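Local coordinates for carbonic anhydrase (Neosartorya fumigata, PDB 7COI), which probably catalyses the reversible, zinc-dependent hydration of carbon dioxide to hydrogencarbonate and a proton, as a beta-class carbonic anhydrase, at residues A[114-119]-A[124-129]; A[138-143]-A[155-160]. One frame throughout, in Å; residues are numbered along the deposited sequence. Where two conformers were deposited one is given.

How the contacts relate
Both contacts are buried and involve neighbouring parallel strands of one sheet: strand 114-119 in contact 1, strand 138-142 in contact 2. The strands are joined directly, Trp116 N lying 2.8 Å from Phe138 O, a probable hydrogen bond. Contact 1 sets the first strand against the short helix 126-129 and reaches the zinc site at the C-terminal end of the strand, at Cys119; contact 2 sets the second against helix 155-160. Neither has a direct hydrogen bond between its segments, but their chemistry differs: contact 1 combines an indole face with a bridging water and a metal ligand, whereas contact 2 is mainly aromatic and aliphatic. Each also touches the second subunit.

Contact 1: A[114-119]-A[124-129]; sequences ILWIGC and CPETTI. With ZN (zinc ion), chain F.
Glu126 CB sits over one face of the Trp116 indole, 3.3 Å from the centroid of its five-membered ring and only 5° off the ring normal, a close CH-pi contact. Trp116 brings its ring across from the strand with CG anti to the backbone N (chi1 176°). The Glu126 chain bends at chi2 and carries its carboxylate away from the indole; there OE2 accepts a 2.7 Å hydrogen bond from Thr127 OG1, using the anti lone pair. Beyond this close stack of CB on the indole the packing is looser. Ile129 reaches the six-membered end of the indole obliquely, its CD1 4.1 Å from Trp116 CH2. A water molecule lies at the indole edge, in the ring plane; it accepts from Trp116 NE1 at 2.9 Å and donates to both Cys119 O and Cys124 O, linking strand and loop where no direct hydrogen bond does. At the strand end Cys119 SG binds the zinc ion at 2.3 Å, together with His175, Cys178 and one further atom. The arrangement belongs to a beta-alpha-beta unit, strand 114-119, helix 126-129 and strand 137-142, whose first strand delivers a cysteine ligand to the Cys-His-Cys zinc site of a beta-carbonic anhydrase.

Contact 2: A[138-143]-A[155-160]; sequences FTHRNI and GAVIEF
Val157 meets both Phe138 and His140, and its CA is nearest that of His140, at 6.9 Å. Helix 155-160 runs almost antiparallel to strand 138-142, at 166°, their axes approaching to 9.3 Å. Within this part of helix 152-164 the carbonyls of Gly155 and Ala156 accept the backbone N-H groups of Glu159 and Phe160. Val157 follows, pointing at the strand; both its methyls pack on His140, and CG1 also reaches Phe138. CG1, anti to the backbone N (chi1 163°), lies 3.8 Å from His140 CB and touches the phenyl ring at CE2. CG2 approaches the imidazole obliquely, 3.7 Å from His140 ND1. The polar partner of that nitrogen is across the subunit boundary, where ND1 hydrogen-bonds to Arg141 O of the second subunit; the valine therefore packs beside a ring already held by the neighbouring chain. The carbonyl of Val157 faces the edge of the Phe138 ring, near its plane, with O 3.8 Å from CE2. One turn later Phe160 closes the contact: its CD1 comes within 3.6 Å of Phe138 CZ. These two rings are nearly parallel, 13° apart, but are slid so far that they barely overlap, their centroids lying 5.6 Å apart. Leu115 of the adjacent strand 114-119 touches both Phe138 and Val157, while Ile158 packs on Leu115 and Ile117 of that strand and on Val241 of helix 239-248. Helix 152-164 thus packs against both the sheet and helix 239-248, with Leu165 just beyond its end touching both Phe138 and Phe160.

Contact 1: A[114-119]-A[124-129]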
loop_
_atom_site.group_PDB
_atom_site.type_symbol
_atom_site.label_atom_id
_atom_site.label_comp_id
_atom_site.label_asym_id
_atom_site.label_seq_id
_atom_site.Cartn_x
_atom_site.Cartn_y
_atom_site.Cartn_z
ATOM N N ILE A 114 -25.053 8.028 2.494
ATOM C CA ILE A 114 -24.129 8.452 1.417
ATOM C C ILE A 114 -22.686 8.184 1.873
ATOM O O ILE A 114 -22.324 8.612 3.003
ATOM C CB ILE A 114 -24.317 9.926 1.027
ATOM C CG1 ILE A 114 -25.763 10.195 0.539
ATOM C CG2 ILE A 114 -23.286 10.321 -0.030
ATOM C CD1 ILE A 114 -26.097 11.634 0.336
ATOM N N LEU A 115 -21.926 7.504 1.017
ATOM C CA LEU A 115 -20.445 7.497 1.046
ATOM C C LEU A 115 -19.982 8.482 -0.011
ATOM O O LEU A 115 -20.340 8.317 -1.195
ATOM C CB LEU A 115 -19.871 6.089 0.794
ATOM C CG LEU A 115 -18.365 6.056 0.440
ATOM C CD1 LEU A 115 -17.529 6.619 1.589
ATOM C CD2 LEU A 115 -17.914 4.648 0.118
ATOM N N TRP A 116 -19.167 9.456 0.391
ATOM C CA TRP A 116 -18.554 10.449 -0.510
ATOM C C TRP A 116 -17.069 10.133 -0.629
ATOM O O TRP A 116 -16.410 10.032 0.400
ATOM C CB TRP A 116 -18.749 11.832 0.083
ATOM C CG TRP A 116 -18.122 12.969 -0.647
ATOM C CD1 TRP A 116 -16.834 13.417 -0.537
ATOM C CD2 TRP A 116 -18.776 13.852 -1.558
ATOM N NE1 TRP A 116 -16.659 14.537 -1.294
ATOM C CE2 TRP A 116 -17.839 14.838 -1.930
ATOM C CE3 TRP A 116 -20.082 13.940 -2.051
ATOM C CZ2 TRP A 116 -18.150 15.876 -2.781
ATOM C CZ3 TRP A 116 -20.380 14.966 -2.915
ATOM C CH2 TRP A 116 -19.432 15.922 -3.264
ATOM N N ILE A 117 -16.591 9.951 -1.850
ATOM C CA ILE A 117 -15.145 9.860 -2.159
ATOM C C ILE A 117 -14.828 11.096 -2.992
ATOM O O ILE A 117 -15.355 11.230 -4.126
ATOM C CB ILE A 117 -14.764 8.547 -2.855
ATOM C CG1 ILE A 117 -15.170 7.330 -2.025
ATOM C CG2 ILE A 117 -13.271 8.587 -3.156
ATOM C CD1 ILE A 117 -15.127 6.004 -2.734
ATOM N N GLY A 118 -14.077 12.017 -2.413
ATOM C CA GLY A 118 -13.689 13.236 -3.120
ATOM C C GLY A 118 -12.239 13.627 -2.896
ATOM O O GLY A 118 -11.444 12.865 -2.305
ATOM N N CYS A 119 -11.899 14.796 -3.404
ATOM C CA CYS A 119 -10.529 15.314 -3.330
ATOM C C CYS A 119 -10.320 15.976 -1.960
ATOM O O CYS A 119 -11.271 16.576 -1.418
ATOM C CB CYS A 119 -10.205 16.259 -4.485
ATOM S SG CYS A 119 -8.488 16.650 -4.469
ATOM N N CYS A 124 -13.543 21.694 -1.388
ATOM C CA CYS A 124 -14.573 20.640 -1.605
ATOM C C CYS A 124 -14.969 19.965 -0.292
ATOM O O CYS A 124 -14.972 18.747 -0.204
ATOM C CB CYS A 124 -14.071 19.604 -2.600
ATOM S SG CYS A 124 -13.279 20.296 -4.071
ATOM N N PRO A 125 -15.376 20.706 0.780
ATOM C CA PRO A 125 -15.931 20.067 1.994
ATOM C C PRO A 125 -17.353 19.539 1.752
ATOM O O PRO A 125 -18.308 20.352 1.598
ATOM C CB PRO A 125 -15.948 21.181 3.045
ATOM C CG PRO A 125 -16.068 22.445 2.205
ATOM C CD PRO A 125 -15.310 22.156 0.924
ATOM N N GLU A 126 -17.496 18.217 1.722
ATOM C CA GLU A 126 -18.729 17.553 1.199
ATOM C C GLU A 126 -19.956 18.036 1.975
ATOM O O GLU A 126 -20.993 18.356 1.335
ATOM C CB GLU A 126 -18.580 16.029 1.197
ATOM C CG GLU A 126 -18.601 15.369 2.566
ATOM C CD GLU A 126 -17.572 15.899 3.540
ATOM O OE1 GLU A 126 -16.395 16.052 3.084
ATOM O OE2 GLU A 126 -17.963 16.214 4.702
ATOM N N THR A 127 -19.910 18.046 3.293
ATOM C CA THR A 127 -21.121 18.280 4.141
ATOM C C THR A 127 -21.581 19.711 3.917
ATOM O O THR A 127 -22.804 19.936 3.826
ATOM C CB THR A 127 -20.843 17.883 5.596
ATOM O OG1 THR A 127 -20.530 16.487 5.576
ATOM C CG2 THR A 127 -22.022 18.129 6.511
ATOM N N THR A 128 -20.641 20.657 3.809
ATOM C CA THR A 128 -20.970 22.068 3.549
ATOM C C THR A 128 -21.581 22.211 2.141
ATOM O O THR A 128 -22.680 22.855 2.012
ATOM C CB THR A 128 -19.715 22.930 3.673
ATOM O OG1 THR A 128 -19.198 22.850 5.001
ATOM C CG2 THR A 128 -19.992 24.361 3.304
ATOM N N ILE A 129 -20.923 21.702 1.109
ATOM C CA ILE A 129 -21.363 22.017 -0.292
ATOM C C ILE A 129 -22.674 21.281 -0.588
ATOM O O ILE A 129 -23.378 21.700 -1.538
ATOM C CB ILE A 129 -20.264 21.751 -1.338
ATOM C CG1 ILE A 129 -20.010 20.261 -1.530
ATOM C CG2 ILE A 129 -18.996 22.521 -0.981
ATOM C CD1 ILE A 129 -18.875 19.957 -2.506
HETATM ZN ZN ZN F . -8.251 17.986 -6.378
HETATM O O HOH W 1 -14.369 16.351 -1.516
#

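Contact 2: A[138-143]-A[155-160]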
loop_
_atom_site.group_PDB
_atom_site.type_symbol
_atom_site.label_atom_id
_atom_site.label_comp_id
_atom_site.label_asym_id
_atom_site.label_seq_id
_atom_site.Cartn_x
_atom_site.Cartn_y
_atom_site.Cartn_z
ATOM N N PHE A 138 -20.722 9.812 5.102
ATOM C CA PHE A 138 -19.487 9.052 5.423
ATOM C C PHE A 138 -18.456 9.416 4.363
ATOM O O PHE A 138 -18.796 9.397 3.166
ATOM C CB PHE A 138 -19.804 7.560 5.506
ATOM C CG PHE A 138 -18.731 6.747 6.164
ATOM C CD1 PHE A 138 -18.605 6.750 7.544
ATOM C CD2 PHE A 138 -17.909 5.914 5.435
ATOM C CE1 PHE A 138 -17.655 5.969 8.175
ATOM C CE2 PHE A 138 -16.967 5.114 6.062
ATOM C CZ PHE A 138 -16.831 5.153 7.434
ATOM N N THR A 139 -17.259 9.840 4.762
ATOM C CA THR A 139 -16.367 10.589 3.844
ATOM C C THR A 139 -14.946 10.017 3.750
ATOM O O THR A 139 -14.306 9.794 4.779
ATOM C CB THR A 139 -16.291 12.057 4.247
ATOM O OG1 THR A 139 -17.615 12.612 4.249
ATOM C CG2 THR A 139 -15.408 12.845 3.318
ATOM N N HIS A 140 -14.472 9.852 2.522
ATOM C CA HIS A 140 -13.052 9.641 2.175
ATOM C C HIS A 140 -12.607 10.742 1.225
ATOM O O HIS A 140 -13.225 10.939 0.155
ATOM C CB HIS A 140 -12.862 8.259 1.551
ATOM C CG HIS A 140 -11.441 7.844 1.365
ATOM N ND1 HIS A 140 -10.511 7.865 2.404
ATOM C CD2 HIS A 140 -10.795 7.361 0.271
ATOM C CE1 HIS A 140 -9.358 7.400 1.950
ATOM N NE2 HIS A 140 -9.495 7.104 0.645
ATOM N N ARG A 141 -11.516 11.402 1.552
ATOM C CA ARG A 141 -10.915 12.454 0.695
ATOM C C ARG A 141 -9.421 12.188 0.588
ATOM O O ARG A 141 -8.774 11.923 1.632
ATOM C CB ARG A 141 -11.214 13.849 1.255
ATOM C CG ARG A 141 -12.664 14.250 1.029
ATOM C CD ARG A 141 -13.055 15.451 1.812
ATOM N NE ARG A 141 -12.434 16.671 1.326
ATOM C CZ ARG A 141 -12.552 17.859 1.921
ATOM N NH1 ARG A 141 -13.222 17.982 3.053
ATOM N NH2 ARG A 141 -11.980 18.905 1.383
ATOM N N ASN A 142 -8.911 12.169 -0.635
ATOM C CA ASN A 142 -7.503 11.852 -0.934
ATOM C C ASN A 142 -7.077 12.760 -2.090
ATOM O O ASN A 142 -7.924 13.557 -2.605
ATOM C CB ASN A 142 -7.293 10.348 -1.170
ATOM C CG ASN A 142 -7.930 9.856 -2.454
ATOM O OD1 ASN A 142 -8.224 10.665 -3.336
ATOM N ND2 ASN A 142 -8.156 8.541 -2.553
ATOM N N ILE A 143 -5.829 12.652 -2.517
ATOM C CA ILE A 143 -5.338 13.486 -3.653
ATOM C C ILE A 143 -6.044 13.067 -4.958
ATOM O O ILE A 143 -5.853 11.920 -5.432
ATOM C CB ILE A 143 -3.821 13.448 -3.798
ATOM C CG1 ILE A 143 -3.127 14.010 -2.554
ATOM C CG2 ILE A 143 -3.421 14.215 -5.058
ATOM C CD1 ILE A 143 -3.500 15.435 -2.183
ATOM N N GLY A 155 -10.119 1.132 0.219
ATOM C CA GLY A 155 -10.697 -0.229 0.341
ATOM C C GLY A 155 -11.414 -0.394 1.678
ATOM O O GLY A 155 -12.553 -0.915 1.712
ATOM N N ALA A 156 -10.770 0.020 2.768
ATOM C CA ALA A 156 -11.349 -0.104 4.122
ATOM C C ALA A 156 -12.565 0.820 4.277
ATOM O O ALA A 156 -13.588 0.386 4.864
ATOM C CB ALA A 156 -10.276 0.139 5.141
ATOM N N VAL A 157 -12.504 2.038 3.745
ATOM C CA VAL A 157 -13.655 2.967 3.797
ATOM C C VAL A 157 -14.846 2.316 3.075
ATOM O O VAL A 157 -15.982 2.367 3.611
ATOM C CB VAL A 157 -13.297 4.326 3.190
ATOM C CG1 VAL A 157 -14.560 5.128 2.870
ATOM C CG2 VAL A 157 -12.335 5.084 4.102
ATOM N N ILE A 158 -14.608 1.787 1.876
ATOM C CA ILE A 158 -15.711 1.239 1.030
ATOM C C ILE A 158 -16.310 0.024 1.749
ATOM O O ILE A 158 -17.548 -0.052 1.824
ATOM C CB ILE A 158 -15.191 0.918 -0.374
ATOM C CG1 ILE A 158 -14.858 2.223 -1.095
ATOM C CG2 ILE A 158 -16.173 0.015 -1.119
ATOM C CD1 ILE A 158 -13.979 2.110 -2.288
ATOM N N GLU A 159 -15.479 -0.843 2.313
ATOM C CA GLU A 159 -15.947 -2.035 3.058
ATOM C C GLU A 159 -16.830 -1.580 4.222
ATOM O O GLU A 159 -17.956 -2.138 4.392
ATOM C CB GLU A 159 -14.759 -2.862 3.514
ATOM C CG GLU A 159 -15.113 -4.050 4.394
ATOM C CD GLU A 159 -15.859 -5.206 3.724
ATOM O OE1 GLU A 159 -15.825 -5.324 2.499
ATOM O OE2 GLU A 159 -16.447 -5.979 4.454
ATOM N N PHE A 160 -16.361 -0.604 5.007
ATOM C CA PHE A 160 -17.094 -0.153 6.213
ATOM C C PHE A 160 -18.425 0.490 5.792
ATOM O O PHE A 160 -19.479 0.119 6.344
ATOM C CB PHE A 160 -16.245 0.790 7.046
ATOM C CG PHE A 160 -16.782 0.983 8.435
ATOM C CD1 PHE A 160 -17.786 1.898 8.689
ATOM C CD2 PHE A 160 -16.230 0.286 9.493
ATOM C CE1 PHE A 160 -18.285 2.065 9.969
ATOM C CE2 PHE A 160 -16.727 0.456 10.784
ATOM C CZ PHE A 160 -17.740 1.353 11.016
#